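Local coordinates for protein bottromycin amidohydrolase (PDB 6I5S) that probably hydrolyses an amide bond in a thiazoline-bearing peptide intermediate of bottromycin biosynthesis, using a two-zinc amidohydrolase centre, at residues A42-P56 with R78-F90. Numbering follows the deposited sequence.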
loop_
_atom_site.group_PDB
_atom_site.type_symbol
_atom_site.label_atom_id
_atom_site.label_comp_id
_atom_site.label_asym_id
_atom_site.label_seq_id
_atom_site.Cartn_x
_atom_site.Cartn_y
_atom_site.Cartn_z
ATOM N N ALA A 42 -8.450 15.719 24.250
ATOM C CA ALA A 42 -7.059 15.600 24.658
ATOM C C ALA A 42 -6.244 14.769 23.667
ATOM O O ALA A 42 -5.557 13.812 24.039
ATOM C CB ALA A 42 -6.971 15.010 26.061
ATOM N N VAL A 43 -6.287 15.164 22.391
ATOM C CA VAL A 43 -5.632 14.416 21.329
ATOM C C VAL A 43 -4.276 15.051 21.094
ATOM O O VAL A 43 -4.179 16.282 20.990
ATOM C CB VAL A 43 -6.469 14.440 20.032
ATOM C CG1 VAL A 43 -5.673 13.963 18.840
ATOM C CG2 VAL A 43 -7.726 13.581 20.175
ATOM N N GLY A 44 -3.231 14.212 21.007
ATOM C CA GLY A 44 -1.938 14.660 20.544
ATOM C C GLY A 44 -1.742 14.318 19.063
ATOM O O GLY A 44 -1.599 13.146 18.682
ATOM N N LEU A 45 -1.798 15.322 18.207
ATOM C CA LEU A 45 -1.648 15.100 16.769
ATOM C C LEU A 45 -0.168 14.934 16.478
ATOM O O LEU A 45 0.628 15.834 16.765
ATOM C CB LEU A 45 -2.224 16.260 15.964
ATOM C CG LEU A 45 -1.990 16.258 14.436
ATOM C CD1 LEU A 45 -2.603 15.028 13.820
ATOM C CD2 LEU A 45 -2.521 17.541 13.762
ATOM N N ILE A 46 0.214 13.775 15.957
ATOM C CA ILE A 46 1.605 13.539 15.585
ATOM C C ILE A 46 1.846 14.092 14.183
ATOM O O ILE A 46 1.081 13.812 13.247
ATOM C CB ILE A 46 1.931 12.043 15.684
ATOM C CG1 ILE A 46 1.791 11.599 17.164
ATOM C CG2 ILE A 46 3.319 11.747 15.152
ATOM C CD1 ILE A 46 1.969 10.114 17.354
ATOM N N ASP A 47 2.881 14.914 14.056
ATOM C CA ASP A 47 3.185 15.603 12.801
ATOM C C ASP A 47 3.699 14.598 11.790
ATOM O O ASP A 47 4.716 13.954 12.022
ATOM C CB ASP A 47 4.231 16.696 13.028
ATOM C CG ASP A 47 4.382 17.625 11.829
ATOM O OD1 ASP A 47 3.534 17.566 10.920
ATOM O OD2 ASP A 47 5.347 18.420 11.798
ATOM N N ALA A 48 3.002 14.472 10.663
ATOM C CA ALA A 48 3.300 13.404 9.710
ATOM C C ALA A 48 4.739 13.456 9.203
ATOM O O ALA A 48 5.252 12.433 8.736
ATOM C CB ALA A 48 2.329 13.469 8.532
ATOM N N ALA A 49 5.393 14.615 9.280
ATOM C CA ALA A 49 6.768 14.766 8.822
ATOM C C ALA A 49 7.805 14.518 9.919
ATOM O O ALA A 49 8.807 13.835 9.676
ATOM C CB ALA A 49 6.958 16.168 8.239
ATOM N N THR A 50 7.599 15.063 11.120
ATOM C CA THR A 50 8.628 15.064 12.154
ATOM C C THR A 50 8.425 14.028 13.251
ATOM O O THR A 50 9.369 13.750 13.992
ATOM C CB THR A 50 8.705 16.442 12.818
ATOM O OG1 THR A 50 7.644 16.568 13.767
ATOM C CG2 THR A 50 8.548 17.545 11.775
ATOM N N GLY A 51 7.219 13.489 13.414
ATOM C CA GLY A 51 6.954 12.551 14.478
ATOM C C GLY A 51 6.782 13.182 15.834
ATOM O O GLY A 51 6.502 12.460 16.805
ATOM N N GLU A 52 6.935 14.497 15.937
ATOM C CA GLU A 52 6.656 15.176 17.194
ATOM C C GLU A 52 5.151 15.384 17.364
ATOM O O GLU A 52 4.378 15.335 16.404
ATOM C CB GLU A 52 7.380 16.513 17.254
ATOM C CG GLU A 52 8.792 16.402 17.811
ATOM C CD GLU A 52 9.832 17.052 16.921
ATOM O OE1 GLU A 52 9.481 17.990 16.178
ATOM O OE2 GLU A 52 11.005 16.619 16.960
ATOM N N THR A 53 4.745 15.640 18.609
ATOM C CA THR A 53 3.343 15.658 18.999
ATOM C C THR A 53 2.915 17.065 19.380
ATOM O O THR A 53 3.538 17.693 20.229
ATOM C CB THR A 53 3.128 14.703 20.170
ATOM O OG1 THR A 53 3.712 13.439 19.835
ATOM C CG2 THR A 53 1.636 14.521 20.484
ATOM N N ALA A 54 1.817 17.539 18.799
ATOM C CA ALA A 54 1.297 18.846 19.169
ATOM C C ALA A 54 0.740 18.802 20.596
ATOM O O ALA A 54 0.477 17.729 21.138
ATOM C CB ALA A 54 0.208 19.283 18.191
ATOM N N PRO A 55 0.537 19.956 21.218
ATOM C CA PRO A 55 -0.056 19.961 22.544
ATOM C C PRO A 55 -1.443 19.354 22.507
ATOM O O PRO A 55 -2.058 19.251 21.434
ATOM C CB PRO A 55 -0.085 21.452 22.930
ATOM C CG PRO A 55 0.093 22.208 21.683
ATOM C CD PRO A 55 0.948 21.313 20.815
ATOM N N PRO A 56 -1.967 18.925 23.651
ATOM C CA PRO A 56 -3.248 18.215 23.648
ATOM C C PRO A 56 -4.372 19.138 23.212
ATOM O O PRO A 56 -4.547 20.228 23.758
ATOM C CB PRO A 56 -3.412 17.780 25.115
ATOM C CG PRO A 56 -2.549 18.654 25.871
ATOM C CD PRO A 56 -1.399 19.019 25.000
ATOM N N ARG A 78 -1.991 22.797 35.690
ATOM C CA ARG A 78 -1.945 21.366 35.400
ATOM C C ARG A 78 -2.070 21.071 33.908
ATOM O O ARG A 78 -3.180 20.978 33.393
ATOM C CB ARG A 78 -3.056 20.638 36.164
ATOM N N PRO A 79 -0.930 20.901 33.233
ATOM C CA PRO A 79 -0.921 20.571 31.815
ATOM C C PRO A 79 -1.712 19.296 31.529
ATOM O O PRO A 79 -1.442 18.243 32.113
ATOM C CB PRO A 79 0.519 20.397 31.336
ATOM N N ALA A 80 -2.660 19.375 30.594
ATOM C CA ALA A 80 -3.568 18.249 30.375
ATOM C C ALA A 80 -2.835 17.059 29.764
ATOM O O ALA A 80 -2.153 17.221 28.746
ATOM C CB ALA A 80 -4.715 18.653 29.461
ATOM N N PRO A 81 -2.979 15.848 30.314
ATOM C CA PRO A 81 -2.353 14.683 29.673
ATOM C C PRO A 81 -3.033 14.329 28.361
ATOM O O PRO A 81 -4.157 14.751 28.078
ATOM C CB PRO A 81 -2.530 13.557 30.688
ATOM C CG PRO A 81 -3.684 13.977 31.553
ATOM C CD PRO A 81 -3.670 15.486 31.579
ATOM N N TYR A 82 -2.330 13.537 27.547
ATOM C CA TYR A 82 -2.909 13.051 26.303
ATOM C C TYR A 82 -3.799 11.850 26.606
ATOM O O TYR A 82 -3.382 10.920 27.303
ATOM C CB TYR A 82 -1.827 12.637 25.310
ATOM C CG TYR A 82 -0.926 13.736 24.809
ATOM C CD1 TYR A 82 -1.405 14.726 23.950
ATOM C CD2 TYR A 82 0.421 13.761 25.156
ATOM C CE1 TYR A 82 -0.577 15.724 23.473
ATOM C CE2 TYR A 82 1.276 14.768 24.676
ATOM C CZ TYR A 82 0.772 15.745 23.835
ATOM O OH TYR A 82 1.615 16.751 23.355
ATOM N N ASP A 83 -5.030 11.873 26.092
ATOM C CA ASP A 83 -5.845 10.664 26.094
ATOM C C ASP A 83 -5.586 9.827 24.855
ATOM O O ASP A 83 -5.827 8.617 24.846
ATOM C CB ASP A 83 -7.333 11.014 26.124
ATOM C CG ASP A 83 -7.777 11.575 27.468
ATOM O OD1 ASP A 83 -6.973 11.587 28.418
ATOM O OD2 ASP A 83 -8.929 12.035 27.535
ATOM N N TRP A 84 -5.160 10.474 23.791
ATOM C CA TRP A 84 -4.970 9.811 22.520
ATOM C C TRP A 84 -3.763 10.410 21.829
ATOM O O TRP A 84 -3.486 11.611 21.963
ATOM C CB TRP A 84 -6.147 10.004 21.583
ATOM C CG TRP A 84 -7.474 9.492 21.963
ATOM C CD1 TRP A 84 -8.530 10.230 22.383
ATOM C CD2 TRP A 84 -7.937 8.143 21.867
ATOM N NE1 TRP A 84 -9.619 9.425 22.574
ATOM C CE2 TRP A 84 -9.280 8.139 22.261
ATOM C CE3 TRP A 84 -7.344 6.938 21.505
ATOM C CZ2 TRP A 84 -10.035 6.979 22.312
ATOM C CZ3 TRP A 84 -8.110 5.794 21.548
ATOM C CH2 TRP A 84 -9.430 5.822 21.931
ATOM N N TYR A 85 -3.084 9.571 21.044
ATOM C CA TYR A 85 -2.107 10.012 20.058
ATOM C C TYR A 85 -2.639 9.639 18.681
ATOM O O TYR A 85 -3.126 8.515 18.499
ATOM C CB TYR A 85 -0.766 9.326 20.303
ATOM C CG TYR A 85 -0.145 9.625 21.618
ATOM C CD1 TYR A 85 0.748 10.678 21.775
ATOM C CD2 TYR A 85 -0.457 8.867 22.735
ATOM C CE1 TYR A 85 1.331 10.954 23.050
ATOM C CE2 TYR A 85 0.128 9.147 23.982
ATOM C CZ TYR A 85 1.024 10.188 24.103
ATOM O OH TYR A 85 1.602 10.480 25.340
ATOM N N VAL A 86 -2.578 10.575 17.728
ATOM C CA VAL A 86 -3.259 10.413 16.457
ATOM C C VAL A 86 -2.292 10.662 15.321
ATOM O O VAL A 86 -1.546 11.645 15.330
ATOM C CB VAL A 86 -4.465 11.360 16.364
ATOM C CG1 VAL A 86 -4.963 11.472 14.978
ATOM C CG2 VAL A 86 -5.569 10.820 17.283
ATOM N N THR A 87 -2.348 9.794 14.319
ATOM C CA THR A 87 -1.709 10.016 13.037
ATOM C C THR A 87 -2.742 10.119 11.920
ATOM O O THR A 87 -3.865 9.625 12.054
ATOM C CB THR A 87 -0.730 8.872 12.692
ATOM O OG1 THR A 87 -1.456 7.661 12.435
ATOM C CG2 THR A 87 0.194 8.606 13.867
ATOM N N PRO A 88 -2.375 10.722 10.790
ATOM C CA PRO A 88 -3.181 10.567 9.585
ATOM C C PRO A 88 -3.328 9.088 9.266
ATOM O O PRO A 88 -2.497 8.244 9.625
ATOM C CB PRO A 88 -2.348 11.270 8.524
ATOM C CG PRO A 88 -1.509 12.222 9.258
ATOM C CD PRO A 88 -1.144 11.501 10.507
ATOM N N GLY A 89 -4.395 8.766 8.559
ATOM C CA GLY A 89 -4.566 7.404 8.092
ATOM C C GLY A 89 -3.453 7.018 7.140
ATOM O O GLY A 89 -2.929 7.858 6.421
ATOM N N PHE A 90 -3.099 5.728 7.164
ATOM C CA PHE A 90 -2.018 5.193 6.341
ATOM C C PHE A 90 -2.489 4.904 4.922
ATOM O O PHE A 90 -3.676 4.642 4.666
ATOM C CB PHE A 90 -1.470 3.882 6.939
ATOM C CG PHE A 90 -1.114 3.997 8.385
ATOM C CD1 PHE A 90 -0.491 5.126 8.875
ATOM C CD2 PHE A 90 -1.440 2.997 9.256
ATOM C CE1 PHE A 90 -0.229 5.271 10.245
ATOM C CE2 PHE A 90 -1.163 3.142 10.645
ATOM C CZ PHE A 90 -0.543 4.286 11.099
#
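Strand 43-45 runs parallel to strand 84-88, their directions 33° apart, and pairs Val43 with Trp84, Gly44 with Tyr85 and Leu45 with Val86. The pair is consistent with the small beta domain that accompanies the metal-binding barrel in amidohydrolases; strand 402-405 flanks 84-88 antiparallel on its other edge, while the chain beyond Phe90 leads to zinc ligands His94 and His96. In parallel pairing one residue bonds the two that flank its partner, and Gly44 does so around Tyr85: its N donates to Trp84 O (2.8 Å) and its O accepts from Val86 N, before Ile46 N reaches Val86 O almost in line with the carbonyl (2.8 Å). At the start of the pairing, Ala42 O receives Asp83 N at 2.9 Å and, weakly, Trp84 N.

Side chains then sort by face. Val43 and Val86 cross on one, CG1 of the former meeting CG2 of the latter at 3.5 Å, and Trp69 of strand 65-71 also packs on Val43. Further along, Ile46 sets CD1 against CB of Tyr85 and CG2 of Thr87.

Tyr82 buries more surface against the other segment than any other residue here. With CG turned beside its own backbone N (chi1 -65°), the ring passes Gly44, whose CA lies 3.4 Å from Tyr82 CE1; a beta-carbon on Gly44 would collide with that atom. The side chains of Pro56 and Tyr82 cross at about a right angle, Pro56 CD lying 3.7 Å from Tyr82 CE1. A phenylalanine in place of Tyr82 could keep much of this packing but would probably leave the Ala54 carbonyl without its hydroxyl partner and hold the extended run 53-56 less firmly. Tyr82 OH, with Thr53 CG2 close by, donates to Ala54 O at 2.7 Å from above the carbonyl plane, 45° out of it.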